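PAN2-PAN3 deadenylation complex catalytic subunit pan2 (Neurospora crassa, PDB 4CZW) probably shortens the poly(A) tails of mRNA as the exonuclease subunit of the PAN deadenylation complex, its ubiquitin-protease-like domain serving as a scaffold without protease activity. Local coordinates at residues C75-D78 against P79-L82; L141-K144 against I145-Y149; H101-N104 against M105-L109; C83-G86 against Y87-M91. All coordinates share one frame; numbering follows the deposited sequence.

In the fold
All four contacts are local, lying in the helical part of the ubiquitin-protease-like domain. Contacts 1 and 4 follow one another along the chain into helix 81-94 and share one zinc ion: contact 1 is a surface loop that gives two thiolates, whereas contact 4 is a buried helix turn that adds a third and then continues as aromatic packing. Contact 2, also buried, sits on helix 130-149 and meets contact 1 through L82 and contact 4 through L85, both against I145. Contact 3, partly buried at the start of helix 103-109, touches helix 81-94 chiefly through M105 and N104. Metal bonds dominate contact 1, whereas contacts 2, 3 and 4 share main-chain helix bonds, contact 4 adding ring faces over carbonyls.

Contact 1 of 4, residues C75-D78 against P79-L82; sequences CLAD and PCLL. With ZN (zinc ion), chain B.
A zinc site of three cysteines and one histidine in the ubiquitin-protease-like domain is half built here, in the loop that leads into helix 81-94. C75 and C80 each bind the zinc ion: the bond from C75 SG measures 2.3 Å and that from C80 SG is equally long. H70, from helix 61-71, and C83, three residues on from C80 in the first turn of helix 81-94, complete the four ligands, C80 and C83 forming a CxxC pair. Both sulfurs in this loop reach the metal by the same torsion, SG anti to the backbone N (chi1 177° in C75 and 179° in C80), and they stand 3.9 Å apart, SG to SG, as two corners of the coordination shell. The thiolate of C75 is also gripped from its own side of the loop, where A77 N donates a hydrogen bond to C75 SG at 3.6 Å; this would be expected to stabilise its negative charge. C80 occupies the N-cap position of helix 81-94, so the metal ties the loop to the start of that helix. Between the two ligands the chain turns through a cis peptide bond joining D78 to P79. K530 of helix 529-541 takes the carbonyls of C75 and A77, linking the loop to the exonuclease part. Within the turn the methyl of A77 packs on the ligand's methylene, A77 CB lying 3.9 Å from C80 CB.

Contact 2 of 4, residues L141-K144 against I145-Y149; sequences LFDK and ISQDY
K144 and I145 bury the most surface here, with Q147 next, and each meets the neighbouring turn differently. The K144 side chain, bent at chi2 (-62°) and extended beyond it, runs alongside that of Q147, both pointing the same way. Their ends are neighbours without bonding, K144 NZ lying 3.9 Å from Q147 NE2; the ammonium instead hydrogen-bonds to S113. Q147 CG rests 3.2 Å from K144 O. That carbonyl receives the N-H of D148 at 2.9 Å, N to O, and a weak bond from Q147 N, so two donors share it. These are turns of helix 130-149 in the ubiquitin-protease-like domain, a helix that packs against helices 61-71, 81-94 and 172-180. I145 N donates a nearly straight bond to L141 O (2.8 Å, 175° at the hydrogen), and the same L141 O sits against the fork of the side chain, 3.2 Å from both I145 CG1 and I145 CG2. I145 CG2 also packs on L85 of helix 81-94, and the side chain touches L82. D148 packs against L82 too, at the end that borders the zinc site. S146 N, in contrast, has only weak bonds, to F142 O and to D143 O.

Contact 3 of 4, residues H101-N104 against M105-L109; sequences HATN and MLRAL
T103 lays its methyl over one face of the R107 guanidinium, one turn further along the helix. T103 CG2 comes to 3.3 Å from R107 NH2 and 3.8 Å from R107 CZ, so a methyl covers part of one face of the cationic group. The two side chains lie side by side and point the same way. R107 leaves the main chain with CG anti to its N (chi1 -174°) and bends at chi3 (-66°), which brings the guanidinium back to the threonine; E500 packs on this arginine from a loop. The hydroxyl of T103 goes to the imidazole of H101 instead: T103 OG1 and H101 ND1 share a hydrogen bond of 2.7 Å. All this takes place at the first turn of helix 103-109 in the ubiquitin-protease-like domain, with A102 as N-cap. The opening helical bonds run from L106 N to A102 O (3.1 Å), from R107 N to T103 O (3.0 Å) and from A108 N to N104 O. L106 N also makes a weak bond to T103 O, and L106 CG lies beside A102 O. On the side facing helix 81-94, selenomethionine M105 packs its CG against A102 CB, M105 CG to A102 CB being 3.7 Å. Its chain is bent at chi2 and chi3, and its end turns away from A102 to meet E84 and L85. N104 does not bond to R107; its ND2 donates to the carbonyl of I558, and its backbone N to the side chain of N559, so the helix start is fastened to the exonuclease part.

Contact 4 of 4, residues C83-G86 against Y87-M91; sequences CELG and YVFDM. With ZN (zinc ion), chain B.
The Y87 ring lies with one face over the backbone carbonyl of C83, whose oxygen sits above the ring centre, 3.2 Å from the plane. E84 approaches the same ring from its edge: E84 OE1 is near the ring plane, 3.6 Å from Y87 CD2, and the carboxylate stands almost upright to the ring, the planes 87° apart. This places a carboxylate oxygen where the positive rim of the ring would be favourable to it. E84 is bent at chi2 (-68°), which curls the acid back toward the ring. Two residues on, F89 places a face over L85 O, offset toward the rim, while the side chains of L85 and F89 lie alongside, L85 CD2 3.5 Å from F89 CZ. The same carbonyls accept the helical bonds, Y87 N to C83 O at 3.0 Å and F89 N to L85 O at 2.9 Å. The outer surroundings differ: Y533 and W537 of helix 529-541 meet the tyrosine ring, whereas H58 meets that of F89. C83 CB is 4.1 Å from Y87 OH, while C83 SG, anti to the carbonyl carbon (chi1 -86°), binds the zinc ion at 2.3 Å, joining H70, C75 and C80 in a three-cysteine, one-histidine site whose CxxC pair opens helix 81-94.

Contact 1 of 4, residues C75-D78 against P79-L82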
# COMPACT_ATOMS: atom_id res chain seq x y z
N CYS A 75 11.19 -2.51 -12.87
CA CYS A 75 10.92 -3.81 -12.26
C CYS A 75 9.68 -4.48 -12.85
O CYS A 75 8.58 -3.94 -12.77
CB CYS A 75 10.76 -3.65 -10.74
SG CYS A 75 10.32 -5.17 -9.86
N LEU A 76 9.88 -5.65 -13.44
CA LEU A 76 8.78 -6.40 -14.03
C LEU A 76 8.50 -7.67 -13.24
O LEU A 76 7.87 -8.61 -13.74
CB LEU A 76 9.08 -6.75 -15.49
CG LEU A 76 9.13 -5.59 -16.48
CD1 LEU A 76 9.46 -6.08 -17.88
CD2 LEU A 76 7.82 -4.83 -16.47
N ALA A 77 8.98 -7.70 -12.00
CA ALA A 77 8.75 -8.84 -11.12
C ALA A 77 7.28 -8.92 -10.72
O ALA A 77 6.67 -7.91 -10.36
CB ALA A 77 9.63 -8.76 -9.89
N ASP A 78 6.71 -10.12 -10.79
CA ASP A 78 5.32 -10.34 -10.43
C ASP A 78 5.13 -11.78 -9.97
O ASP A 78 5.32 -12.71 -10.75
CB ASP A 78 4.40 -10.02 -11.62
CG ASP A 78 2.93 -10.06 -11.25
OD1 ASP A 78 2.60 -9.78 -10.07
OD2 ASP A 78 2.10 -10.36 -12.13
N PRO A 79 4.74 -11.97 -8.70
CA PRO A 79 4.41 -10.93 -7.71
C PRO A 79 5.63 -10.20 -7.13
O PRO A 79 6.72 -10.76 -7.05
CB PRO A 79 3.69 -11.72 -6.61
CG PRO A 79 4.30 -13.07 -6.68
CD PRO A 79 4.55 -13.32 -8.15
N CYS A 80 5.42 -8.95 -6.74
CA CYS A 80 6.45 -8.12 -6.14
C CYS A 80 5.80 -7.16 -5.15
O CYS A 80 5.28 -6.11 -5.54
CB CYS A 80 7.21 -7.35 -7.22
SG CYS A 80 8.51 -6.25 -6.61
N LEU A 81 5.85 -7.52 -3.87
CA LEU A 81 5.11 -6.81 -2.83
C LEU A 81 5.57 -5.36 -2.65
O LEU A 81 4.77 -4.51 -2.25
CB LEU A 81 5.22 -7.56 -1.50
CG LEU A 81 4.61 -8.96 -1.49
CD1 LEU A 81 4.74 -9.59 -0.11
CD2 LEU A 81 3.15 -8.91 -1.93
N LEU A 82 6.84 -5.09 -2.92
CA LEU A 82 7.36 -3.73 -2.78
C LEU A 82 6.77 -2.81 -3.85
O LEU A 82 6.46 -1.66 -3.58
CB LEU A 82 8.88 -3.72 -2.84
CG LEU A 82 9.53 -2.37 -2.54
CD1 LEU A 82 9.02 -1.81 -1.23
CD2 LEU A 82 11.05 -2.50 -2.52
ZN ZN B . 9.33 -4.50 -7.85

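Contact 2 of 4, residues L141-K144 against I145-Y149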
# COMPACT_ATOMS: atom_id res chain seq x y z
N LEU A 141 6.52 -8.87 5.36
CA LEU A 141 6.68 -7.74 4.44
C LEU A 141 8.08 -7.14 4.52
O LEU A 141 8.72 -6.94 3.49
CB LEU A 141 5.64 -6.66 4.73
CG LEU A 141 4.27 -6.86 4.06
CD1 LEU A 141 3.35 -5.69 4.37
CD2 LEU A 141 4.44 -7.02 2.56
N PHE A 142 8.54 -6.85 5.73
CA PHE A 142 9.86 -6.25 5.93
C PHE A 142 10.97 -7.11 5.34
O PHE A 142 11.98 -6.60 4.86
CB PHE A 142 10.12 -6.01 7.42
CG PHE A 142 9.67 -4.67 7.91
CD1 PHE A 142 8.33 -4.31 7.87
CD2 PHE A 142 10.58 -3.76 8.41
CE1 PHE A 142 7.91 -3.07 8.31
CE2 PHE A 142 10.17 -2.52 8.86
CZ PHE A 142 8.83 -2.17 8.81
N ASP A 143 10.77 -8.43 5.37
CA ASP A 143 11.74 -9.36 4.80
C ASP A 143 11.67 -9.36 3.28
O ASP A 143 12.70 -9.32 2.60
CB ASP A 143 11.51 -10.77 5.34
CG ASP A 143 12.49 -11.78 4.77
OD1 ASP A 143 13.64 -11.39 4.48
OD2 ASP A 143 12.11 -12.96 4.62
N LYS A 144 10.46 -9.39 2.75
CA LYS A 144 10.25 -9.47 1.31
C LYS A 144 10.67 -8.19 0.59
O LYS A 144 11.34 -8.24 -0.44
CB LYS A 144 8.79 -9.80 1.00
CG LYS A 144 8.43 -11.25 1.23
CD LYS A 144 9.24 -12.17 0.33
CE LYS A 144 8.90 -13.63 0.55
NZ LYS A 144 9.72 -14.52 -0.32
N ILE A 145 10.26 -7.04 1.12
CA ILE A 145 10.57 -5.77 0.48
C ILE A 145 12.05 -5.42 0.61
O ILE A 145 12.56 -4.60 -0.15
CB ILE A 145 9.72 -4.62 1.06
CG1 ILE A 145 10.17 -4.29 2.49
CG2 ILE A 145 8.25 -4.97 1.01
CD1 ILE A 145 9.43 -3.11 3.10
N SER A 146 12.73 -6.05 1.56
CA SER A 146 14.16 -5.83 1.74
C SER A 146 14.95 -6.43 0.58
O SER A 146 15.91 -5.83 0.10
CB SER A 146 14.63 -6.43 3.07
OG SER A 146 15.99 -6.11 3.32
N GLN A 147 14.53 -7.61 0.14
CA GLN A 147 15.20 -8.28 -0.97
C GLN A 147 14.64 -7.80 -2.31
O GLN A 147 15.30 -7.90 -3.34
CB GLN A 147 15.06 -9.80 -0.85
CG GLN A 147 13.65 -10.33 -1.01
CD GLN A 147 13.53 -11.80 -0.67
OE1 GLN A 147 14.00 -12.24 0.38
NE2 GLN A 147 12.92 -12.57 -1.56
N ASP A 148 13.42 -7.27 -2.29
CA ASP A 148 12.83 -6.66 -3.48
C ASP A 148 13.54 -5.36 -3.81
O ASP A 148 13.71 -5.02 -4.98
CB ASP A 148 11.33 -6.40 -3.27
CG ASP A 148 10.50 -7.67 -3.37
OD1 ASP A 148 10.97 -8.65 -3.97
OD2 ASP A 148 9.36 -7.67 -2.85
N TYR A 149 13.95 -4.64 -2.78
CA TYR A 149 14.59 -3.34 -2.94
C TYR A 149 15.96 -3.46 -3.59
O TYR A 149 16.38 -2.58 -4.34
CB TYR A 149 14.71 -2.64 -1.58
CG TYR A 149 15.32 -1.26 -1.64
CD1 TYR A 149 14.54 -0.15 -1.92
CD2 TYR A 149 16.67 -1.07 -1.39
CE1 TYR A 149 15.09 1.12 -1.97
CE2 TYR A 149 17.23 0.19 -1.44
CZ TYR A 149 16.44 1.28 -1.73
OH TYR A 149 16.99 2.54 -1.77

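Contact 3 of 4, residues H101-N104 against M105-L109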
# COMPACT_ATOMS: atom_id res chain seq x y z
N HIS A 101 -8.64 0.94 -1.80
CA HIS A 101 -8.60 -0.49 -1.50
C HIS A 101 -7.35 -1.12 -2.08
O HIS A 101 -6.85 -0.69 -3.12
CB HIS A 101 -9.86 -1.19 -2.04
CG HIS A 101 -9.95 -1.24 -3.53
ND1 HIS A 101 -9.59 -2.35 -4.26
CD2 HIS A 101 -10.36 -0.31 -4.43
CE1 HIS A 101 -9.77 -2.11 -5.54
NE2 HIS A 101 -10.24 -0.88 -5.68
N ALA A 102 -6.83 -2.14 -1.40
CA ALA A 102 -5.58 -2.78 -1.79
C ALA A 102 -5.81 -4.19 -2.31
O ALA A 102 -5.15 -5.13 -1.88
CB ALA A 102 -4.61 -2.80 -0.62
N THR A 103 -6.75 -4.33 -3.25
CA THR A 103 -7.10 -5.63 -3.81
C THR A 103 -5.93 -6.30 -4.52
O THR A 103 -5.61 -7.46 -4.23
CB THR A 103 -8.27 -5.51 -4.80
OG1 THR A 103 -9.44 -5.05 -4.11
CG2 THR A 103 -8.57 -6.86 -5.44
N ASN A 104 -5.29 -5.58 -5.43
CA ASN A 104 -4.17 -6.11 -6.20
C ASN A 104 -3.01 -6.57 -5.33
O ASN A 104 -2.34 -7.56 -5.64
CB ASN A 104 -3.66 -5.07 -7.20
CG ASN A 104 -4.67 -4.76 -8.29
OD1 ASN A 104 -5.70 -5.42 -8.41
ND2 ASN A 104 -4.36 -3.77 -9.12
N MSE A 105 -2.78 -5.86 -4.23
CA MSE A 105 -1.64 -6.13 -3.37
C MSE A 105 -1.88 -7.33 -2.46
O MSE A 105 -0.95 -8.07 -2.14
CB MSE A 105 -1.30 -4.88 -2.54
CG MSE A 105 -1.62 -4.98 -1.06
SE MSE A 105 -0.02 -5.31 -0.01
CE MSE A 105 1.04 -3.82 -0.65
N LEU A 106 -3.13 -7.52 -2.04
CA LEU A 106 -3.49 -8.64 -1.19
C LEU A 106 -3.62 -9.90 -2.03
O LEU A 106 -3.45 -11.02 -1.53
CB LEU A 106 -4.78 -8.36 -0.43
CG LEU A 106 -4.75 -7.18 0.54
CD1 LEU A 106 -6.12 -6.96 1.18
CD2 LEU A 106 -3.68 -7.38 1.60
N ARG A 107 -3.92 -9.71 -3.31
CA ARG A 107 -4.01 -10.81 -4.25
C ARG A 107 -2.60 -11.30 -4.61
O ARG A 107 -2.37 -12.49 -4.74
CB ARG A 107 -4.76 -10.37 -5.51
CG ARG A 107 -5.03 -11.47 -6.51
CD ARG A 107 -5.94 -10.96 -7.63
NE ARG A 107 -7.27 -10.63 -7.13
CZ ARG A 107 -8.11 -9.80 -7.74
NH1 ARG A 107 -7.75 -9.20 -8.87
NH2 ARG A 107 -9.31 -9.56 -7.22
N ALA A 108 -1.68 -10.35 -4.74
CA ALA A 108 -0.29 -10.67 -5.04
C ALA A 108 0.39 -11.34 -3.85
O ALA A 108 1.27 -12.18 -4.02
CB ALA A 108 0.47 -9.42 -5.45
N LEU A 109 -0.02 -10.95 -2.65
CA LEU A 109 0.48 -11.56 -1.42
C LEU A 109 0.16 -13.05 -1.40
O LEU A 109 0.96 -13.87 -0.96
CB LEU A 109 -0.13 -10.88 -0.19
CG LEU A 109 0.21 -11.49 1.17
CD1 LEU A 109 1.65 -11.21 1.55
CD2 LEU A 109 -0.74 -10.97 2.25

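Contact 4 of 4, residues C83-G86 against Y87-M91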
# COMPACT_ATOMS: atom_id res chain seq x y z
N CYS A 83 6.64 -3.34 -5.06
CA CYS A 83 5.99 -2.60 -6.14
C CYS A 83 4.53 -2.34 -5.79
O CYS A 83 4.03 -1.23 -5.95
CB CYS A 83 6.09 -3.36 -7.46
SG CYS A 83 7.60 -3.06 -8.39
N GLU A 84 3.86 -3.38 -5.31
CA GLU A 84 2.47 -3.28 -4.90
C GLU A 84 2.32 -2.29 -3.74
O GLU A 84 1.32 -1.59 -3.64
CB GLU A 84 1.92 -4.65 -4.50
CG GLU A 84 2.00 -5.69 -5.60
CD GLU A 84 1.07 -5.38 -6.77
OE1 GLU A 84 0.06 -4.69 -6.56
OE2 GLU A 84 1.36 -5.84 -7.89
N LEU A 85 3.33 -2.24 -2.87
CA LEU A 85 3.35 -1.29 -1.77
C LEU A 85 3.41 0.14 -2.30
O LEU A 85 2.76 1.04 -1.76
CB LEU A 85 4.53 -1.55 -0.84
CG LEU A 85 4.25 -2.40 0.41
CD1 LEU A 85 5.53 -2.62 1.20
CD2 LEU A 85 3.20 -1.72 1.28
N GLY A 86 4.19 0.34 -3.35
CA GLY A 86 4.31 1.65 -3.98
C GLY A 86 2.99 2.08 -4.59
O GLY A 86 2.63 3.26 -4.53
N TYR A 87 2.28 1.13 -5.18
CA TYR A 87 0.99 1.41 -5.80
C TYR A 87 -0.04 1.85 -4.76
O TYR A 87 -0.76 2.82 -4.96
CB TYR A 87 0.47 0.17 -6.55
CG TYR A 87 1.40 -0.34 -7.62
CD1 TYR A 87 2.30 0.50 -8.27
CD2 TYR A 87 1.39 -1.68 -7.99
CE1 TYR A 87 3.15 0.03 -9.25
CE2 TYR A 87 2.24 -2.17 -8.97
CZ TYR A 87 3.12 -1.31 -9.59
OH TYR A 87 3.96 -1.79 -10.57
N VAL A 88 -0.09 1.12 -3.65
CA VAL A 88 -1.02 1.43 -2.57
C VAL A 88 -0.69 2.78 -1.93
O VAL A 88 -1.58 3.59 -1.67
CB VAL A 88 -1.01 0.33 -1.49
CG1 VAL A 88 -1.92 0.72 -0.33
CG2 VAL A 88 -1.45 -1.00 -2.09
N PHE A 89 0.60 3.01 -1.69
CA PHE A 89 1.05 4.27 -1.11
C PHE A 89 0.73 5.44 -2.04
O PHE A 89 0.37 6.53 -1.59
CB PHE A 89 2.55 4.24 -0.83
CG PHE A 89 2.94 3.31 0.29
CD1 PHE A 89 1.98 2.78 1.14
CD2 PHE A 89 4.27 2.97 0.49
CE1 PHE A 89 2.34 1.93 2.17
CE2 PHE A 89 4.63 2.12 1.51
CZ PHE A 89 3.66 1.60 2.36
N ASP A 90 0.85 5.19 -3.34
CA ASP A 90 0.57 6.21 -4.35
C ASP A 90 -0.92 6.56 -4.35
O ASP A 90 -1.29 7.71 -4.51
CB ASP A 90 1.01 5.73 -5.73
CG ASP A 90 1.12 6.86 -6.73
OD1 ASP A 90 1.34 8.01 -6.31
OD2 ASP A 90 0.98 6.59 -7.94
N MSE A 91 -1.76 5.54 -4.17
CA MSE A 91 -3.20 5.75 -4.13
C MSE A 91 -3.62 6.54 -2.90
O MSE A 91 -4.54 7.36 -2.96
CB MSE A 91 -3.94 4.41 -4.17
CG MSE A 91 -3.83 3.68 -5.49
SE MSE A 91 -5.00 2.12 -5.59
CE MSE A 91 -4.27 1.08 -4.12
ZN ZN B . 9.33 -4.50 -7.85